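Local coordinates for protein 4-amino-4-deoxychorismate lyase (Legionella pneumophila, PDB 3LUL) that is a class IV aminotransferase-family protein of fold type IV that carries covalently bound pyridoxal phosphate, at residues Arg205-Met215 and Ile259-Asp270. Sequence-based numbering, arbitrary orientation. Where two conformers were deposited one is given.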
loop_
_atom_site.group_PDB
_atom_site.type_symbol
_atom_site.label_atom_id
_atom_site.label_comp_id
_atom_site.label_asym_id
_atom_site.label_seq_id
_atom_site.Cartn_x
_atom_site.Cartn_y
_atom_site.Cartn_z
ATOM N N ARG B 205 22.520 9.143 -9.268
ATOM C CA ARG B 205 23.767 9.910 -9.046
ATOM C C ARG B 205 24.993 9.025 -9.229
ATOM O O ARG B 205 25.978 9.429 -9.848
ATOM C CB ARG B 205 23.808 10.531 -7.647
ATOM C CG ARG B 205 22.824 11.706 -7.418
ATOM C CD ARG B 205 22.736 11.991 -5.925
ATOM N NE ARG B 205 24.071 12.264 -5.388
ATOM C CZ ARG B 205 24.468 12.051 -4.129
ATOM N NH1 ARG B 205 23.638 11.594 -3.199
ATOM N NH2 ARG B 205 25.725 12.342 -3.788
ATOM N N LEU B 206 24.917 7.812 -8.702
ATOM C CA LEU B 206 26.023 6.862 -8.789
ATOM C C LEU B 206 26.315 6.502 -10.253
ATOM O O LEU B 206 27.460 6.511 -10.688
ATOM C CB LEU B 206 25.701 5.618 -7.952
ATOM C CG LEU B 206 26.802 4.605 -7.698
ATOM C CD1 LEU B 206 26.463 3.837 -6.459
ATOM C CD2 LEU B 206 27.026 3.678 -8.885
ATOM N N ILE B 207 25.264 6.210 -11.014
ATOM C CA ILE B 207 25.401 5.934 -12.446
ATOM C C ILE B 207 26.061 7.111 -13.191
ATOM O O ILE B 207 26.970 6.897 -13.978
ATOM C CB ILE B 207 24.048 5.528 -13.078
ATOM C CG1 ILE B 207 23.603 4.173 -12.522
ATOM C CG2 ILE B 207 24.142 5.420 -14.611
ATOM C CD1 ILE B 207 22.154 3.828 -12.813
ATOM N N SER B 208 25.627 8.332 -12.899
ATOM C CA SER B 208 26.211 9.543 -13.504
ATOM C C SER B 208 27.691 9.651 -13.191
ATOM O O SER B 208 28.495 9.876 -14.082
ATOM C CB SER B 208 25.491 10.815 -13.024
ATOM O OG SER B 208 24.202 10.918 -13.589
ATOM N N HIS B 209 28.051 9.508 -11.916
ATOM C CA HIS B 209 29.453 9.486 -11.517
ATOM C C HIS B 209 30.277 8.448 -12.284
ATOM O O HIS B 209 31.391 8.743 -12.702
ATOM C CB HIS B 209 29.631 9.234 -10.006
ATOM C CG HIS B 209 29.385 10.445 -9.158
ATOM N ND1 HIS B 209 30.114 11.603 -9.290
ATOM C CD2 HIS B 209 28.499 10.668 -8.156
ATOM C CE1 HIS B 209 29.672 12.496 -8.424
ATOM N NE2 HIS B 209 28.687 11.956 -7.726
ATOM N N CYS B 210 29.744 7.240 -12.459
ATOM C CA CYS B 210 30.475 6.181 -13.157
ATOM C C CYS B 210 30.693 6.593 -14.608
ATOM O O CYS B 210 31.794 6.442 -15.139
ATOM C CB CYS B 210 29.718 4.850 -13.094
ATOM S SG CYS B 210 29.759 4.111 -11.439
ATOM N N GLN B 211 29.651 7.144 -15.221
ATOM C CA GLN B 211 29.735 7.611 -16.620
ATOM C C GLN B 211 30.758 8.707 -16.791
ATOM O O GLN B 211 31.556 8.656 -17.722
ATOM C CB GLN B 211 28.358 8.056 -17.131
ATOM C CG GLN B 211 27.471 6.866 -17.448
ATOM C CD GLN B 211 25.989 7.181 -17.559
ATOM O OE1 GLN B 211 25.517 8.281 -17.262
ATOM N NE2 GLN B 211 25.239 6.175 -17.964
ATOM N N GLN B 212 30.766 9.669 -15.868
ATOM C CA GLN B 212 31.737 10.750 -15.903
ATOM C C GLN B 212 33.143 10.212 -15.731
ATOM O O GLN B 212 34.045 10.724 -16.339
ATOM C CB GLN B 212 31.499 11.781 -14.803
ATOM C CG GLN B 212 30.251 12.651 -14.972
ATOM C CD GLN B 212 29.868 13.394 -13.689
ATOM O OE1 GLN B 212 28.778 13.188 -13.134
ATOM N NE2 GLN B 212 30.769 14.249 -13.204
ATOM N N HIS B 213 33.308 9.185 -14.894
ATOM C CA HIS B 213 34.623 8.588 -14.613
ATOM C C HIS B 213 34.990 7.379 -15.496
ATOM O O HIS B 213 36.036 6.756 -15.272
ATOM C CB HIS B 213 34.723 8.262 -13.112
ATOM C CG HIS B 213 34.807 9.487 -12.248
ATOM N ND1 HIS B 213 35.994 9.967 -11.750
ATOM C CD2 HIS B 213 33.852 10.359 -11.834
ATOM C CE1 HIS B 213 35.776 11.078 -11.065
ATOM N NE2 HIS B 213 34.483 11.337 -11.099
ATOM N N LYS B 214 34.182 7.106 -16.528
ATOM C CA LYS B 214 34.332 5.940 -17.437
ATOM C C LYS B 214 34.586 4.613 -16.654
ATOM O O LYS B 214 35.444 3.789 -17.015
ATOM C CB LYS B 214 35.411 6.232 -18.496
ATOM C CG LYS B 214 35.147 7.538 -19.307
HETATM N N MSE B 215 33.839 4.453 -15.555
HETATM C CA MSE B 215 33.811 3.223 -14.761
HETATM C C MSE B 215 32.617 2.438 -15.277
HETATM O O MSE B 215 31.482 2.954 -15.295
HETATM C CB MSE B 215 33.636 3.524 -13.259
HETATM C CG MSE B 215 34.782 4.343 -12.630
HETATM SE SE MSE B 215 34.257 5.133 -10.963
HETATM C CE MSE B 215 34.146 3.465 -9.957
ATOM N N ILE B 259 36.182 -0.076 -5.690
ATOM C CA ILE B 259 35.115 0.631 -6.381
ATOM C C ILE B 259 34.124 1.234 -5.393
ATOM O O ILE B 259 33.718 2.377 -5.536
ATOM C CB ILE B 259 34.405 -0.290 -7.392
ATOM C CG1 ILE B 259 35.362 -0.604 -8.569
ATOM C CG2 ILE B 259 33.054 0.311 -7.900
ATOM C CD1 ILE B 259 34.740 -1.509 -9.694
ATOM N N ILE B 260 33.816 0.487 -4.349
ATOM C CA ILE B 260 32.910 0.977 -3.295
ATOM C C ILE B 260 33.531 2.188 -2.575
ATOM O O ILE B 260 32.846 3.206 -2.369
ATOM C CB ILE B 260 32.524 -0.122 -2.293
ATOM C CG1 ILE B 260 31.762 -1.250 -3.026
ATOM C CG2 ILE B 260 31.668 0.478 -1.134
ATOM C CD1 ILE B 260 31.408 -2.486 -2.164
ATOM N N ASP B 261 34.811 2.122 -2.220
ATOM C CA ASP B 261 35.441 3.285 -1.573
ATOM C C ASP B 261 35.461 4.531 -2.461
ATOM O O ASP B 261 35.200 5.637 -1.984
ATOM C CB ASP B 261 36.854 2.985 -1.083
ATOM C CG ASP B 261 36.880 1.861 -0.069
ATOM O OD1 ASP B 261 36.089 1.914 0.885
ATOM O OD2 ASP B 261 37.672 0.924 -0.238
ATOM N N LYS B 262 35.730 4.339 -3.741
ATOM C CA LYS B 262 35.688 5.437 -4.701
ATOM C C LYS B 262 34.278 6.054 -4.790
ATOM O O LYS B 262 34.123 7.268 -4.773
ATOM C CB LYS B 262 36.133 4.976 -6.098
ATOM C CG LYS B 262 36.125 6.132 -7.097
ATOM C CD LYS B 262 36.968 5.894 -8.336
ATOM C CE LYS B 262 37.088 7.188 -9.153
ATOM N NZ LYS B 262 37.841 7.027 -10.417
ATOM N N LEU B 263 33.261 5.217 -4.918
ATOM C CA LEU B 263 31.888 5.713 -5.015
ATOM C C LEU B 263 31.427 6.441 -3.738
ATOM O O LEU B 263 30.796 7.494 -3.830
ATOM C CB LEU B 263 30.946 4.591 -5.417
ATOM C CG LEU B 263 31.195 4.065 -6.839
ATOM C CD1 LEU B 263 30.265 2.904 -7.081
ATOM C CD2 LEU B 263 31.038 5.146 -7.923
ATOM N N ILE B 264 31.797 5.931 -2.564
ATOM C CA ILE B 264 31.528 6.635 -1.302
ATOM C C ILE B 264 32.163 8.034 -1.308
ATOM O O ILE B 264 31.501 9.051 -0.963
ATOM C CB ILE B 264 32.050 5.841 -0.082
ATOM C CG1 ILE B 264 31.161 4.620 0.140
ATOM C CG2 ILE B 264 32.111 6.750 1.181
ATOM C CD1 ILE B 264 31.703 3.638 1.145
ATOM N N PHE B 265 33.408 8.098 -1.757
ATOM C CA PHE B 265 34.096 9.372 -1.829
ATOM C C PHE B 265 33.350 10.332 -2.740
ATOM O O PHE B 265 33.072 11.468 -2.350
ATOM C CB PHE B 265 35.557 9.212 -2.278
ATOM C CG PHE B 265 36.269 10.542 -2.456
ATOM C CD1 PHE B 265 36.192 11.222 -3.655
ATOM C CD2 PHE B 265 36.991 11.108 -1.418
ATOM C CE1 PHE B 265 36.827 12.438 -3.826
ATOM C CE2 PHE B 265 37.637 12.329 -1.590
ATOM C CZ PHE B 265 37.544 12.989 -2.796
ATOM N N LEU B 266 32.997 9.872 -3.942
ATOM C CA LEU B 266 32.351 10.740 -4.921
ATOM C C LEU B 266 30.968 11.237 -4.463
ATOM O O LEU B 266 30.661 12.432 -4.572
ATOM C CB LEU B 266 32.271 10.037 -6.275
ATOM C CG LEU B 266 33.608 9.781 -6.967
ATOM C CD1 LEU B 266 33.417 8.899 -8.178
ATOM C CD2 LEU B 266 34.284 11.121 -7.312
ATOM N N LEU B 267 30.162 10.336 -3.916
ATOM C CA LEU B 267 28.847 10.730 -3.390
ATOM C C LEU B 267 29.029 11.762 -2.284
ATOM O O LEU B 267 28.258 12.699 -2.214
ATOM C CB LEU B 267 28.031 9.546 -2.861
ATOM C CG LEU B 267 27.585 8.496 -3.883
ATOM C CD1 LEU B 267 26.989 7.300 -3.122
ATOM C CD2 LEU B 267 26.592 9.014 -4.940
ATOM N N ASN B 268 30.062 11.594 -1.469
ATOM C CA ASN B 268 30.364 12.528 -0.373
ATOM C C ASN B 268 30.767 13.918 -0.806
ATOM O O ASN B 268 30.427 14.867 -0.116
ATOM C CB ASN B 268 31.465 11.987 0.547
ATOM C CG ASN B 268 30.944 11.026 1.588
ATOM O OD1 ASN B 268 29.733 10.802 1.705
ATOM N ND2 ASN B 268 31.861 10.450 2.364
ATOM N N GLN B 269 31.516 14.039 -1.908
ATOM C CA GLN B 269 31.951 15.357 -2.342
ATOM C C GLN B 269 30.810 16.173 -2.969
ATOM O O GLN B 269 30.881 17.398 -3.005
ATOM C CB GLN B 269 33.209 15.279 -3.223
ATOM C CG GLN B 269 33.039 14.974 -4.690
ATOM C CD GLN B 269 34.329 15.228 -5.427
ATOM O OE1 GLN B 269 34.648 14.561 -6.409
ATOM N NE2 GLN B 269 35.100 16.186 -4.932
ATOM N N ASP B 270 29.745 15.511 -3.417
ATOM C CA ASP B 270 28.661 16.219 -4.113
ATOM C C ASP B 270 27.927 17.197 -3.224
ATOM O O ASP B 270 27.282 16.791 -2.244
ATOM C CB ASP B 270 27.627 15.256 -4.667
ATOM C CG ASP B 270 28.208 14.254 -5.595
ATOM O OD1 ASP B 270 29.292 14.531 -6.152
ATOM O OD2 ASP B 270 27.568 13.192 -5.768
HETATM O O HOH W 1 25.879 13.815 -7.546
#
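Asp-270, the first residue past helix 259-269, receives two donors of helix 205-212 on one oxygen. His-209 NE2 donates to the syn lone pair of Asp-270 OD2 (2.6 Å), ring and carboxylate nearly coplanar (12°). Arg-205 NH2 makes a nearly straight salt bridge of 2.8 Å to Asp-270 OD2 on its anti side, tilted somewhat out of the carboxylate plane. With chi3 bent to 56°, the guanidinium also turns Arg-205 NH2 to Leu-267 O, a weak bond of 3.0 Å. A water joins Arg-205 NE to Asp-270 OD2, weakly on the carboxylate side. The two donors would probably favour a charged Asp-270, whereas Leu-266 O, close beside Asp-270 OD1, would oppose it. Leu-266 CB lies over the centre of the His-209 ring, 4.0 Å from its centroid, while Leu-266 CD1 sits over one face of the His-213 ring, toward its rim. The two helices, crossing at 108°, lie together against the larger sheet of this class IV aminotransferase fold; Leu-263 rests on Ile-242 and Leu-188. Apolar contacts fill the sheet side, where Cys-210 SG touches Leu-263 CD2 (3.9 Å). Beyond the Schellman turn at Lys-214, selenomethionine Met-215 places CE against Ile-259 CG2 (3.9 Å), and its selenium lies 3.9 Å from CD of the extended Lys-262 chain.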